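Local coordinates for protein putative glutathione S-transferase (Corynebacterium glutamicum, PDB 3M1G) that probably acts as a glutathione transferase of the omega-like ECM4 group, with a likely cysteine nucleophile, at residues D33-A37 with D160-W165; Y216-W220 with K264-N268; Y279-Q285 with F324-R330; T94-H98 with I136-A140; K299-Y303 with V315-P319. All coordinates share one frame; numbering follows the deposited sequence.

Interaction 1: D33-A37 with D160-W165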
# COMPACT_ATOMS: atom_id res chain seq x y z
N ASP A 33 18.58 16.41 30.85
CA ASP A 33 18.20 17.42 31.85
C ASP A 33 16.69 17.57 31.77
O ASP A 33 16.07 17.09 30.83
CB ASP A 33 18.84 18.79 31.57
CG ASP A 33 20.31 18.82 31.84
OD1 ASP A 33 20.88 17.81 32.35
OD2 ASP A 33 20.91 19.90 31.59
N ARG A 34 16.09 18.25 32.75
CA ARG A 34 14.64 18.45 32.78
C ARG A 34 14.34 19.88 33.17
O ARG A 34 15.15 20.52 33.88
CB ARG A 34 13.99 17.47 33.78
CG ARG A 34 14.03 16.01 33.32
CD ARG A 34 13.43 15.06 34.40
NE ARG A 34 12.06 15.48 34.68
CZ ARG A 34 11.48 15.53 35.89
NH1 ARG A 34 12.13 15.16 36.98
NH2 ARG A 34 10.24 15.98 36.02
N ILE A 35 13.24 20.41 32.65
CA ILE A 35 12.74 21.71 33.04
C ILE A 35 11.59 21.48 34.03
O ILE A 35 10.62 20.81 33.70
CB ILE A 35 12.27 22.56 31.84
CG1 ILE A 35 13.27 22.49 30.68
CG2 ILE A 35 12.14 24.03 32.28
CD1 ILE A 35 12.97 23.40 29.48
N VAL A 36 11.74 22.01 35.24
CA VAL A 36 10.84 21.69 36.34
C VAL A 36 10.31 22.92 37.09
O VAL A 36 10.90 24.01 37.06
CB VAL A 36 11.49 20.72 37.35
CG1 VAL A 36 11.97 19.44 36.63
CG2 VAL A 36 12.64 21.39 38.13
N ALA A 37 9.18 22.70 37.75
CA ALA A 37 8.49 23.70 38.56
C ALA A 37 9.23 24.05 39.84
O ALA A 37 9.11 25.19 40.30
CB ALA A 37 7.05 23.23 38.89
N ASP A 160 6.68 16.29 31.13
CA ASP A 160 6.98 17.55 31.84
C ASP A 160 6.12 18.73 31.34
O ASP A 160 5.70 19.56 32.15
CB ASP A 160 8.47 17.86 31.80
CG ASP A 160 9.29 16.87 32.68
OD1 ASP A 160 8.68 16.08 33.47
OD2 ASP A 160 10.54 16.92 32.62
N PHE A 161 5.83 18.79 30.04
CA PHE A 161 4.86 19.82 29.56
C PHE A 161 3.54 19.73 30.35
O PHE A 161 2.96 20.75 30.72
CB PHE A 161 4.53 19.71 28.06
CG PHE A 161 5.56 20.24 27.11
CD1 PHE A 161 6.69 20.97 27.52
CD2 PHE A 161 5.40 19.99 25.75
CE1 PHE A 161 7.59 21.45 26.61
CE2 PHE A 161 6.27 20.48 24.83
CZ PHE A 161 7.38 21.22 25.24
N ASN A 162 3.04 18.51 30.56
CA ASN A 162 1.83 18.27 31.33
C ASN A 162 1.93 18.58 32.81
O ASN A 162 1.02 19.18 33.36
CB ASN A 162 1.37 16.82 31.16
CG ASN A 162 0.68 16.59 29.81
OD1 ASN A 162 -0.41 17.14 29.58
ND2 ASN A 162 1.33 15.84 28.90
N LEU A 163 3.00 18.16 33.48
CA LEU A 163 3.05 18.22 34.94
C LEU A 163 3.86 19.40 35.45
O LEU A 163 3.51 19.98 36.44
CB LEU A 163 3.61 16.92 35.53
CG LEU A 163 2.90 15.61 35.15
CD1 LEU A 163 3.47 14.45 36.02
CD2 LEU A 163 1.38 15.76 35.27
N GLU A 164 4.95 19.77 34.78
CA GLU A 164 5.84 20.82 35.33
C GLU A 164 5.41 22.21 34.90
O GLU A 164 5.64 23.19 35.62
CB GLU A 164 7.27 20.59 34.88
CG GLU A 164 7.89 19.27 35.35
CD GLU A 164 7.82 19.07 36.86
OE1 GLU A 164 8.02 20.05 37.65
OE2 GLU A 164 7.58 17.91 37.24
N TRP A 165 4.76 22.30 33.74
CA TRP A 165 4.40 23.59 33.12
C TRP A 165 2.97 23.99 33.40
O TRP A 165 2.47 24.92 32.80
CB TRP A 165 4.65 23.54 31.60
CG TRP A 165 6.08 23.57 31.18
CD1 TRP A 165 6.95 22.51 31.06
CD2 TRP A 165 6.83 24.74 30.81
NE1 TRP A 165 8.18 22.96 30.65
CE2 TRP A 165 8.13 24.32 30.48
CE3 TRP A 165 6.53 26.10 30.72
CZ2 TRP A 165 9.13 25.21 30.09
CZ3 TRP A 165 7.50 26.98 30.32
CH2 TRP A 165 8.79 26.54 30.02
O HOH W 1 11.73 18.62 30.89
O HOH W 2 9.70 20.64 30.58

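Interaction 2: Y216-W220 with K264-N268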
# COMPACT_ATOMS: atom_id res chain seq x y z
N TYR A 216 7.85 -7.46 11.02
CA TYR A 216 6.49 -7.35 10.51
C TYR A 216 5.50 -8.11 11.39
O TYR A 216 4.40 -7.60 11.68
CB TYR A 216 6.45 -7.86 9.06
CG TYR A 216 5.12 -8.06 8.41
CD1 TYR A 216 4.39 -9.19 8.67
CD2 TYR A 216 4.63 -7.14 7.49
CE1 TYR A 216 3.18 -9.43 8.03
CE2 TYR A 216 3.40 -7.35 6.86
CZ TYR A 216 2.70 -8.50 7.14
OH TYR A 216 1.52 -8.76 6.52
N LYS A 217 5.88 -9.31 11.78
CA LYS A 217 5.04 -10.12 12.61
C LYS A 217 4.77 -9.40 13.93
O LYS A 217 3.63 -9.31 14.34
CB LYS A 217 5.70 -11.46 12.90
CG LYS A 217 4.78 -12.52 13.46
CD LYS A 217 5.62 -13.73 13.94
CE LYS A 217 4.76 -14.92 14.34
NZ LYS A 217 5.60 -15.94 15.13
N ARG A 218 5.81 -8.88 14.55
CA ARG A 218 5.65 -8.12 15.80
C ARG A 218 4.73 -6.92 15.65
O ARG A 218 3.87 -6.67 16.49
CB ARG A 218 7.01 -7.69 16.37
CG ARG A 218 7.75 -8.85 17.08
CD ARG A 218 9.17 -8.44 17.48
NE ARG A 218 9.21 -7.34 18.46
CZ ARG A 218 10.33 -6.78 18.92
NH1 ARG A 218 11.51 -7.18 18.46
NH2 ARG A 218 10.28 -5.82 19.81
N LEU A 219 4.90 -6.17 14.57
CA LEU A 219 4.08 -4.98 14.35
C LEU A 219 2.60 -5.36 14.30
O LEU A 219 1.75 -4.70 14.91
CB LEU A 219 4.51 -4.27 13.05
CG LEU A 219 3.64 -3.14 12.54
CD1 LEU A 219 3.65 -1.95 13.50
CD2 LEU A 219 4.09 -2.70 11.11
N TRP A 220 2.28 -6.42 13.58
CA TRP A 220 0.88 -6.77 13.37
C TRP A 220 0.20 -7.44 14.56
O TRP A 220 -1.02 -7.29 14.73
CB TRP A 220 0.70 -7.54 12.02
CG TRP A 220 0.77 -6.52 10.91
CD1 TRP A 220 1.84 -6.25 10.10
CD2 TRP A 220 -0.23 -5.57 10.57
NE1 TRP A 220 1.57 -5.18 9.29
CE2 TRP A 220 0.31 -4.74 9.56
CE3 TRP A 220 -1.53 -5.33 11.02
CZ2 TRP A 220 -0.42 -3.73 8.97
CZ3 TRP A 220 -2.26 -4.30 10.44
CH2 TRP A 220 -1.70 -3.52 9.43
N LYS A 264 7.33 -1.11 3.91
CA LYS A 264 6.82 -2.46 3.63
C LYS A 264 6.00 -3.03 4.78
O LYS A 264 5.95 -4.24 4.96
CB LYS A 264 7.97 -3.39 3.27
CG LYS A 264 8.83 -2.91 2.06
CD LYS A 264 9.83 -3.97 1.61
CE LYS A 264 10.55 -3.59 0.31
NZ LYS A 264 11.50 -2.45 0.44
N CYS A 265 5.30 -2.17 5.53
CA CYS A 265 4.54 -2.62 6.69
C CYS A 265 3.11 -3.08 6.33
O CYS A 265 2.38 -3.57 7.19
CB CYS A 265 4.41 -1.48 7.70
SG CYS A 265 5.93 -1.02 8.48
N GLY A 266 2.72 -2.90 5.07
CA GLY A 266 1.34 -3.12 4.63
C GLY A 266 0.71 -4.49 4.57
O GLY A 266 0.38 -4.96 3.48
N ARG A 267 0.41 -5.10 5.73
CA ARG A 267 -0.52 -6.25 5.74
C ARG A 267 -1.88 -5.77 5.26
O ARG A 267 -2.57 -6.47 4.54
CB ARG A 267 -0.73 -6.87 7.11
CG ARG A 267 -1.55 -8.17 7.03
CD ARG A 267 -1.90 -8.72 8.40
NE ARG A 267 -2.94 -7.90 9.02
CZ ARG A 267 -3.37 -8.04 10.28
NH1 ARG A 267 -2.80 -8.92 11.09
NH2 ARG A 267 -4.33 -7.24 10.75
N ASN A 268 -2.25 -4.58 5.73
CA ASN A 268 -3.52 -3.95 5.49
C ASN A 268 -3.26 -2.47 5.60
O ASN A 268 -2.27 -2.07 6.22
CB ASN A 268 -4.51 -4.26 6.61
CG ASN A 268 -5.05 -5.65 6.55
OD1 ASN A 268 -4.76 -6.47 7.42
ND2 ASN A 268 -5.92 -5.90 5.56

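Interaction 3: Y279-Q285 with F324-R330. With GOL (glycerol), chain G.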
# COMPACT_ATOMS: atom_id res chain seq x y z
N TYR A 279 -10.80 5.64 15.19
CA TYR A 279 -9.93 6.33 16.18
C TYR A 279 -9.01 7.36 15.55
O TYR A 279 -8.90 8.49 16.01
CB TYR A 279 -9.18 5.25 16.96
CG TYR A 279 -8.00 5.66 17.83
CD1 TYR A 279 -8.19 6.04 19.13
CD2 TYR A 279 -6.69 5.60 17.34
CE1 TYR A 279 -7.12 6.36 19.94
CE2 TYR A 279 -5.61 5.91 18.14
CZ TYR A 279 -5.84 6.29 19.45
OH TYR A 279 -4.79 6.60 20.28
N LEU A 280 -8.33 6.97 14.48
CA LEU A 280 -7.44 7.89 13.77
C LEU A 280 -8.14 9.12 13.26
O LEU A 280 -7.65 10.24 13.38
CB LEU A 280 -6.70 7.16 12.65
CG LEU A 280 -5.71 7.99 11.79
CD1 LEU A 280 -4.68 8.77 12.63
CD2 LEU A 280 -5.02 7.07 10.69
N ARG A 281 -9.32 8.94 12.67
CA ARG A 281 -10.08 10.08 12.18
C ARG A 281 -10.54 11.02 13.32
O ARG A 281 -10.48 12.25 13.19
CB ARG A 281 -11.28 9.60 11.36
CG ARG A 281 -10.87 9.08 9.97
CD ARG A 281 -12.04 8.55 9.21
NE ARG A 281 -12.53 7.31 9.77
CZ ARG A 281 -13.66 6.69 9.39
NH1 ARG A 281 -13.97 5.52 9.92
NH2 ARG A 281 -14.45 7.23 8.47
N ASP A 282 -11.02 10.42 14.40
CA ASP A 282 -11.51 11.12 15.63
C ASP A 282 -10.38 12.02 16.16
O ASP A 282 -10.55 13.21 16.36
CB ASP A 282 -11.93 10.01 16.61
CG ASP A 282 -12.64 10.51 17.90
OD1 ASP A 282 -12.92 11.70 18.06
OD2 ASP A 282 -12.96 9.64 18.74
N LEU A 283 -9.19 11.47 16.30
CA LEU A 283 -8.02 12.25 16.73
C LEU A 283 -7.63 13.31 15.71
O LEU A 283 -7.42 14.48 16.08
CB LEU A 283 -6.83 11.33 16.99
CG LEU A 283 -6.92 10.36 18.18
CD1 LEU A 283 -5.61 9.57 18.26
CD2 LEU A 283 -7.19 11.14 19.52
N PHE A 284 -7.54 12.93 14.44
CA PHE A 284 -7.15 13.87 13.39
C PHE A 284 -8.02 15.11 13.41
O PHE A 284 -7.53 16.22 13.28
CB PHE A 284 -7.19 13.23 11.99
CG PHE A 284 -6.77 14.17 10.89
CD1 PHE A 284 -7.69 15.03 10.29
CD2 PHE A 284 -5.43 14.22 10.48
CE1 PHE A 284 -7.29 15.95 9.30
CE2 PHE A 284 -5.02 15.11 9.47
CZ PHE A 284 -5.96 15.98 8.88
N GLN A 285 -9.31 14.91 13.60
CA GLN A 285 -10.30 16.00 13.57
C GLN A 285 -10.33 16.81 14.86
O GLN A 285 -11.07 17.77 14.95
CB GLN A 285 -11.69 15.44 13.26
CG GLN A 285 -11.73 14.74 11.88
CD GLN A 285 -12.97 13.92 11.63
OE1 GLN A 285 -13.96 14.01 12.36
NE2 GLN A 285 -12.93 13.11 10.56
N PHE A 324 -9.71 11.14 5.88
CA PHE A 324 -9.37 11.67 7.19
C PHE A 324 -10.45 12.63 7.73
O PHE A 324 -10.57 12.77 8.93
CB PHE A 324 -8.01 12.40 7.18
CG PHE A 324 -6.84 11.51 7.47
CD1 PHE A 324 -6.54 11.10 8.74
CD2 PHE A 324 -6.07 11.02 6.44
CE1 PHE A 324 -5.46 10.29 8.99
CE2 PHE A 324 -4.97 10.19 6.69
CZ PHE A 324 -4.68 9.83 7.95
N ALA A 325 -11.19 13.24 6.82
CA ALA A 325 -12.22 14.23 7.15
C ALA A 325 -13.63 13.66 7.26
O ALA A 325 -14.54 14.40 7.51
CB ALA A 325 -12.22 15.38 6.08
N THR A 326 -13.82 12.35 7.06
CA THR A 326 -15.14 11.78 7.03
C THR A 326 -15.63 11.45 8.45
O THR A 326 -14.81 11.28 9.37
CB THR A 326 -15.17 10.50 6.14
OG1 THR A 326 -14.26 9.50 6.67
CG2 THR A 326 -14.84 10.84 4.67
N PRO A 327 -16.96 11.34 8.66
CA PRO A 327 -17.49 10.98 9.99
C PRO A 327 -16.90 9.66 10.51
O PRO A 327 -16.89 8.67 9.78
CB PRO A 327 -19.00 10.82 9.75
CG PRO A 327 -19.29 11.78 8.58
CD PRO A 327 -18.05 11.62 7.70
N HIS A 328 -16.44 9.66 11.74
CA HIS A 328 -15.67 8.55 12.29
C HIS A 328 -16.49 7.49 13.03
O HIS A 328 -15.99 6.41 13.31
CB HIS A 328 -14.55 9.09 13.19
CG HIS A 328 -15.03 10.00 14.27
ND1 HIS A 328 -15.73 9.55 15.36
CD2 HIS A 328 -14.88 11.34 14.45
CE1 HIS A 328 -16.04 10.58 16.14
NE2 HIS A 328 -15.54 11.68 15.60
N GLY A 329 -17.73 7.80 13.39
CA GLY A 329 -18.56 6.86 14.13
C GLY A 329 -18.17 6.46 15.56
O GLY A 329 -18.78 5.56 16.13
N ARG A 330 -17.20 7.12 16.18
CA ARG A 330 -16.71 6.71 17.49
C ARG A 330 -17.55 7.21 18.69
O ARG A 330 -17.34 6.75 19.82
CB ARG A 330 -15.24 7.13 17.65
CG ARG A 330 -14.33 6.50 16.58
CD ARG A 330 -14.10 5.02 16.84
NE ARG A 330 -13.20 4.81 18.00
CZ ARG A 330 -12.92 3.62 18.51
NH1 ARG A 330 -13.45 2.52 17.96
NH2 ARG A 330 -12.13 3.51 19.56
C1 GOL G . -17.45 5.40 9.23
O1 GOL G . -16.48 4.62 8.57
C2 GOL G . -18.34 4.51 10.12
O2 GOL G . -18.72 3.37 9.37
C3 GOL G . -19.59 5.24 10.63
O3 GOL G . -19.51 6.65 10.49
O HOH W 3 -11.84 7.18 18.86
O HOH W 4 -14.57 14.80 15.01

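Interaction 4: T94-H98 with I136-A140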
# COMPACT_ATOMS: atom_id res chain seq x y z
N THR A 94 12.81 22.33 11.69
CA THR A 94 14.05 21.89 11.01
C THR A 94 13.81 20.51 10.38
O THR A 94 12.65 20.12 10.21
CB THR A 94 15.23 21.75 12.00
OG1 THR A 94 16.46 21.53 11.29
CG2 THR A 94 14.99 20.58 12.97
N GLY A 95 14.88 19.81 10.01
CA GLY A 95 14.80 18.38 9.55
C GLY A 95 14.95 17.25 10.59
O GLY A 95 15.61 17.43 11.62
N PRO A 96 14.33 16.07 10.33
CA PRO A 96 14.45 14.94 11.30
C PRO A 96 15.86 14.38 11.50
O PRO A 96 16.74 14.57 10.65
CB PRO A 96 13.53 13.86 10.69
CG PRO A 96 12.53 14.62 9.86
CD PRO A 96 13.32 15.81 9.29
N THR A 97 16.06 13.68 12.62
CA THR A 97 17.36 13.07 12.94
C THR A 97 17.30 11.61 13.43
O THR A 97 18.24 10.85 13.18
CB THR A 97 18.16 13.94 13.99
OG1 THR A 97 17.35 14.12 15.16
CG2 THR A 97 18.57 15.33 13.38
N HIS A 98 16.20 11.21 14.10
CA HIS A 98 16.08 9.86 14.68
C HIS A 98 15.84 8.75 13.63
O HIS A 98 16.06 7.58 13.94
CB HIS A 98 14.92 9.77 15.71
CG HIS A 98 15.16 10.48 17.02
ND1 HIS A 98 16.17 10.14 17.89
CD2 HIS A 98 14.45 11.47 17.63
CE1 HIS A 98 16.11 10.93 18.96
NE2 HIS A 98 15.07 11.74 18.83
N ILE A 136 21.86 19.24 15.50
CA ILE A 136 21.26 18.71 16.73
C ILE A 136 20.10 17.70 16.52
O ILE A 136 19.32 17.77 15.55
CB ILE A 136 20.78 19.84 17.72
CG1 ILE A 136 19.49 20.54 17.23
CG2 ILE A 136 21.93 20.85 18.02
CD1 ILE A 136 18.71 21.22 18.37
N THR A 137 20.00 16.77 17.46
CA THR A 137 18.87 15.83 17.55
C THR A 137 17.53 16.54 17.84
O THR A 137 17.46 17.44 18.70
CB THR A 137 19.14 14.79 18.68
OG1 THR A 137 20.43 14.20 18.49
CG2 THR A 137 18.07 13.70 18.70
N VAL A 138 16.49 16.12 17.11
CA VAL A 138 15.13 16.66 17.21
C VAL A 138 14.19 15.55 17.69
O VAL A 138 14.40 14.39 17.34
CB VAL A 138 14.69 17.16 15.81
CG1 VAL A 138 13.18 17.27 15.70
CG2 VAL A 138 15.38 18.48 15.46
N PRO A 139 13.16 15.88 18.51
CA PRO A 139 12.86 17.18 19.11
C PRO A 139 13.82 17.50 20.24
O PRO A 139 14.37 16.58 20.85
CB PRO A 139 11.45 16.99 19.67
CG PRO A 139 11.36 15.52 20.01
CD PRO A 139 12.27 14.82 19.01
N ALA A 140 14.00 18.79 20.49
CA ALA A 140 14.82 19.29 21.58
C ALA A 140 14.24 20.57 22.14
O ALA A 140 13.63 21.37 21.41
CB ALA A 140 16.28 19.54 21.10
O HOH W 5 14.28 13.17 14.73
O HOH W 6 14.82 13.89 20.70

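Interaction 5: K299-Y303 with V315-P319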
# COMPACT_ATOMS: atom_id res chain seq x y z
N LYS A 299 5.60 12.96 3.63
CA LYS A 299 5.92 12.09 2.47
C LYS A 299 7.23 12.46 1.79
O LYS A 299 8.05 11.60 1.43
CB LYS A 299 4.78 12.10 1.45
CG LYS A 299 3.48 11.46 1.95
CD LYS A 299 2.33 11.72 0.97
CE LYS A 299 2.46 10.93 -0.34
NZ LYS A 299 1.47 11.39 -1.34
N GLN A 300 7.46 13.77 1.61
CA GLN A 300 8.71 14.21 1.01
C GLN A 300 9.93 13.76 1.83
O GLN A 300 10.94 13.30 1.26
CB GLN A 300 8.71 15.72 0.83
CG GLN A 300 7.79 16.12 -0.31
CD GLN A 300 7.82 17.61 -0.55
OE1 GLN A 300 8.37 18.33 0.23
NE2 GLN A 300 7.22 18.06 -1.62
N HIS A 301 9.84 13.85 3.15
CA HIS A 301 11.00 13.52 3.96
C HIS A 301 11.37 12.04 3.78
O HIS A 301 12.51 11.70 3.50
CB HIS A 301 10.76 13.79 5.44
CG HIS A 301 11.84 13.20 6.30
ND1 HIS A 301 13.09 13.77 6.40
CD2 HIS A 301 11.89 12.06 7.02
CE1 HIS A 301 13.86 13.00 7.15
NE2 HIS A 301 13.16 11.96 7.54
N TYR A 302 10.40 11.17 3.91
CA TYR A 302 10.72 9.75 3.92
C TYR A 302 11.15 9.29 2.54
O TYR A 302 12.18 8.63 2.39
CB TYR A 302 9.50 8.95 4.40
CG TYR A 302 9.33 8.96 5.89
CD1 TYR A 302 8.62 9.97 6.52
CD2 TYR A 302 9.90 7.96 6.67
CE1 TYR A 302 8.46 9.99 7.88
CE2 TYR A 302 9.76 7.96 8.05
CZ TYR A 302 9.04 9.00 8.66
OH TYR A 302 8.85 9.02 10.03
N TYR A 303 10.35 9.64 1.53
CA TYR A 303 10.52 9.10 0.18
C TYR A 303 11.71 9.72 -0.54
O TYR A 303 12.31 9.06 -1.41
CB TYR A 303 9.25 9.26 -0.68
CG TYR A 303 8.17 8.24 -0.40
CD1 TYR A 303 8.25 6.95 -0.95
CD2 TYR A 303 7.08 8.53 0.43
CE1 TYR A 303 7.23 5.99 -0.70
CE2 TYR A 303 6.06 7.57 0.66
CZ TYR A 303 6.17 6.31 0.10
OH TYR A 303 5.21 5.36 0.32
N VAL A 315 8.18 10.54 -4.96
CA VAL A 315 7.14 10.54 -3.94
C VAL A 315 5.81 10.12 -4.59
O VAL A 315 5.36 10.76 -5.52
CB VAL A 315 6.96 11.96 -3.31
CG1 VAL A 315 5.96 11.93 -2.12
CG2 VAL A 315 8.33 12.53 -2.84
N PRO A 316 5.20 9.02 -4.12
CA PRO A 316 3.93 8.62 -4.71
C PRO A 316 2.87 9.71 -4.58
O PRO A 316 2.83 10.42 -3.57
CB PRO A 316 3.50 7.39 -3.87
CG PRO A 316 4.72 6.94 -3.15
CD PRO A 316 5.57 8.17 -2.98
N VAL A 317 2.00 9.83 -5.57
CA VAL A 317 0.89 10.78 -5.49
C VAL A 317 -0.09 10.33 -4.39
O VAL A 317 -0.59 11.15 -3.66
CB VAL A 317 0.15 10.95 -6.84
CG1 VAL A 317 -1.01 12.01 -6.69
CG2 VAL A 317 1.15 11.41 -7.89
N GLY A 318 -0.28 9.02 -4.26
CA GLY A 318 -1.19 8.50 -3.27
C GLY A 318 -0.60 8.35 -1.89
O GLY A 318 0.58 8.64 -1.67
N PRO A 319 -1.40 7.86 -0.94
CA PRO A 319 -2.78 7.49 -1.07
C PRO A 319 -3.73 8.69 -1.10
O PRO A 319 -3.35 9.81 -0.72
CB PRO A 319 -3.05 6.68 0.21
CG PRO A 319 -2.15 7.35 1.21
CD PRO A 319 -0.89 7.65 0.43
O HOH W 7 -1.12 11.25 -0.07
O HOH W 8 2.38 7.11 -0.54

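Interaction 1: D33-A37 with D160-W165
Arg34 of strand 34-36 meets Asp160 of helix 154-163 side-on: NE and one terminal nitrogen each take a different carboxylate oxygen. Arg34 NE reaches Asp160 OD2 at 2.9 Å on that oxygen's syn lone pair, while Arg34 NH2 meets Asp160 OD1 at 3.0 Å from above the carboxylate plane. The two flat groups are therefore twisted, 43° apart, although both oxygens stay near the guanidinium plane. A bend at chi3 (57°) turns the arginine head back toward the helix. Arg34 NH2 also forms a longer salt bridge with Glu164 OE2, at 3.5 Å. The other oxygen of that carboxylate, Glu164 OE1, accepts a nearly straight bond (178°) from Ala37 N at 2.9 Å, through its anti lone pair. Glu164 CG lies against Ile35 O, and the fold at chi2 turns the carboxylate toward Ala37 N.

The close-packed side lies at the other end. Ile35 CG2 touches Trp165 CZ2 at 3.9 Å, and both side chains continue onto Tyr62 and Val57; Ile35 also packs on Leu141. Between this apolar patch and the ion pairs the fit is looser and wet: one water joins Ile35 N to Asp160 OD2, and another joins Trp165 NE1 to Ile35 O. Arg34 and Ala37 lie toward the solvent side.

One arginine thus faces two carboxylates a helical turn apart, so its positive charge would offset both. The same acids, directly or through water, take up backbone N-H groups of Ile35 and Ala37 along the strand edge facing the helix.

Interaction 2: Y216-W220 with K264-N268
The loop 264-268 runs past one side of helix 209-229, with CA atoms nearest at Tyr216 and Cys265 (6.4 Å) and an inverse gamma turn centred on Gly266. Trp220 carries most of the contact. Its indole NE1 donates to Cys265 O at 2.8 Å, in both the ring plane and the carbonyl plane, though the hydrogen bond is bent at the proton (146°). Cys265 O is gripped twice, since Arg267 N also donates to it across the gamma turn.

Arg267 lies over one indole face. Its CB sits 3.6 Å from the centroid of the Trp220 five-membered ring, a CH-pi contact. Farther out, CZ of Arg267 comes to 3.4 Å from Trp220 CE3, with the guanidinium tilted 30° from the indole. The arginine leaves the backbone with CG anti to N (chi1 -173°) and bends at chi3, which carries its head along the six-membered ring. That rotation is held by Arg267 NE, which donates to Asn268 OD1 at 2.8 Å, and by a salt bridge from NH2 to Asp224, one turn farther along the helix. Tyr216 crosses Arg267 at about a right angle, its OH close to the arginine CB. Nearer the loop's start, Leu219 CD2 packs on Cys265 SG at 3.6 Å.

Cys265 continues onto Val200 and Thr203 of helix 199-204, and its backbone bonds to Tyr259 of helix 255-259, a residue predicted to lower the pKa of the nucleophilic cysteine. The loop leads on to helix 274-284, and its outer side meets the second subunit, where Asn310 of that subunit bonds Lys264 NZ.

Interaction 3: Y279-Q285 with F324-R330
Gln285, just past helix 274-284, spends its amide nitrogen on two carbonyls: NE2 donates to Phe324 O and to Thr326 O, both at 2.9 Å. Each acceptor lies in the amide plane, so the two bonds fix its flip. Arg281, one turn earlier, gives NH2 to Thr326 OG1 at 2.9 Å, also in plane, and NH1 to O1 of a glycerol, probably from the crystallisation liquor. His328 CA lies over the guanidinium. The His328 ring stacks on the Asp282 carboxylate with planes 16° apart, and Asp282 CB stands over the ring centre at 3.9 Å. On the apolar side Phe324 meets both Leu280 and Phe284, its ring oblique to that of Phe284: its CE1 touches Leu280 CG at 3.6 Å, and its CB lies over the face of the Phe284 ring, a CH-pi contact.

A second shell sets these groups. Arg330 N donates to His328 ND1 at 3.0 Å in the ring plane, identifying ND1 as an acceptor. A water links Asp282 OD2 to Arg330 NE; that carboxylate also pairs with Arg234, whose carbonyl takes Arg330 NH2. Thr326 OG1 bonds Gly323 O. Arg281 NE donates to Trp277 O, and its guanidinium makes a cation-pi contact with that ring.

The loop following helix 295-305 thus lies along helix 274-284. Leu280 and Phe284 also pack on Tyr249 of helix 243-253, and Tyr279 bonds Asp245 there.

Interaction 4: T94-H98 with I136-A140
Thr97 provides the direct hydrogen bond of this contact: Val138 N donates to Thr97 OG1 at 2.9 Å, nearly straight (168°). The hydroxyl stands between the backbone N and carbonyl carbon of its own residue (chi1 56°), which aims it across the gap, while CG2 of Thr97 rests against Ile136 O.

Two waters add bridges. One accepts from Thr97 N and donates to Val138 O at 2.9 Å. The other lies at the edge of the His98 imidazole, 2.9 Å from His98 NE2, and donates to Pro139 O.

Van der Waals contacts are few. His98 crosses Thr137 at about a right angle, its CE1 3.4 Å from Thr137 CG2. Edge-to-face neighbours Trp72 and Tyr154 also hold this ring, about 5 Å from the side chain of Cys70, the predicted nucleophile.

Pro139 follows a cis peptide bond, the cis-proline characteristic of the thioredoxin-fold half of glutathione transferases, here just before strand 140-143. In that family the residue before it usually offers its backbone to glutathione, so Val138 N and O, here taken by Thr97 and a water, probably mark that position.

Interaction 5: K299-Y303 with V315-P319
Pro316 sits over one face of the Tyr303 ring: the proline CD stands 3.4 Å from the ring centroid, only 4° off its normal, a CH-pi contact centred on the face. The two side chains cross at about a right angle, so the pyrrolidine meets the ring through CD and CG, and Pro316 CG reaches Tyr303 CZ at 3.6 Å. Val315 takes the place beside them. Its CG2 rests on Tyr303 CB at 4.0 Å, and its other methyl, CG1, on Lys299 CB at 3.8 Å, so one valine bridges residues a helical turn apart.

Lys299 stretches past this apolar group toward the loop's carbonyls. Its chain bends at chi3 (71°), bringing the ammonium among them: Lys299 NZ donates to Pro316 O at 2.8 Å and to Gly318 O at 2.9 Å. The first donor is tilted 25° from its carbonyl plane; the second stands well above its plane. A water accepts from Lys299 NZ and donates to Pro319 O, and another donates to Gly318 O beside the tyrosine hydroxyl.

The helix also holds Tyr302, predicted to lower the pKa of the active-site cysteine; the Tyr302 hydroxyl bonds those of Tyr201 and Tyr259. Outward, the loop meets the second subunit, where Gln209 of that subunit bonds Val315 O and His212 of that subunit bonds Val317 N.

A single ammonium thus gathers the carbonyls of Pro316 and Gly318, two residues apart, together with a water, and its charge would probably polarise those carbonyls.

From the N terminus, interaction 1 closes the longest loop, returning strand 34-36 to helix 154-163 and the residues after it. Nested inside it, interaction 4 brings together the segments flanking the unmodelled region 100-135 beside the thioredoxin-like sheet. Interaction 2 follows in series, joining helix 209-229 to the loop before helix 274-284. Interaction 3 then spans from helix 274-284 to residues 324-330 and encloses interaction 5, which folds the loop after helix 295-305 back on that helix. Interactions 4 and 5 touch where Pro96 packs on His301, linking the N-terminal and helical halves. Interactions 2 and 5 both reach the second subunit, while interactions 1 and 3 lie on opposite sides of the chain's centre.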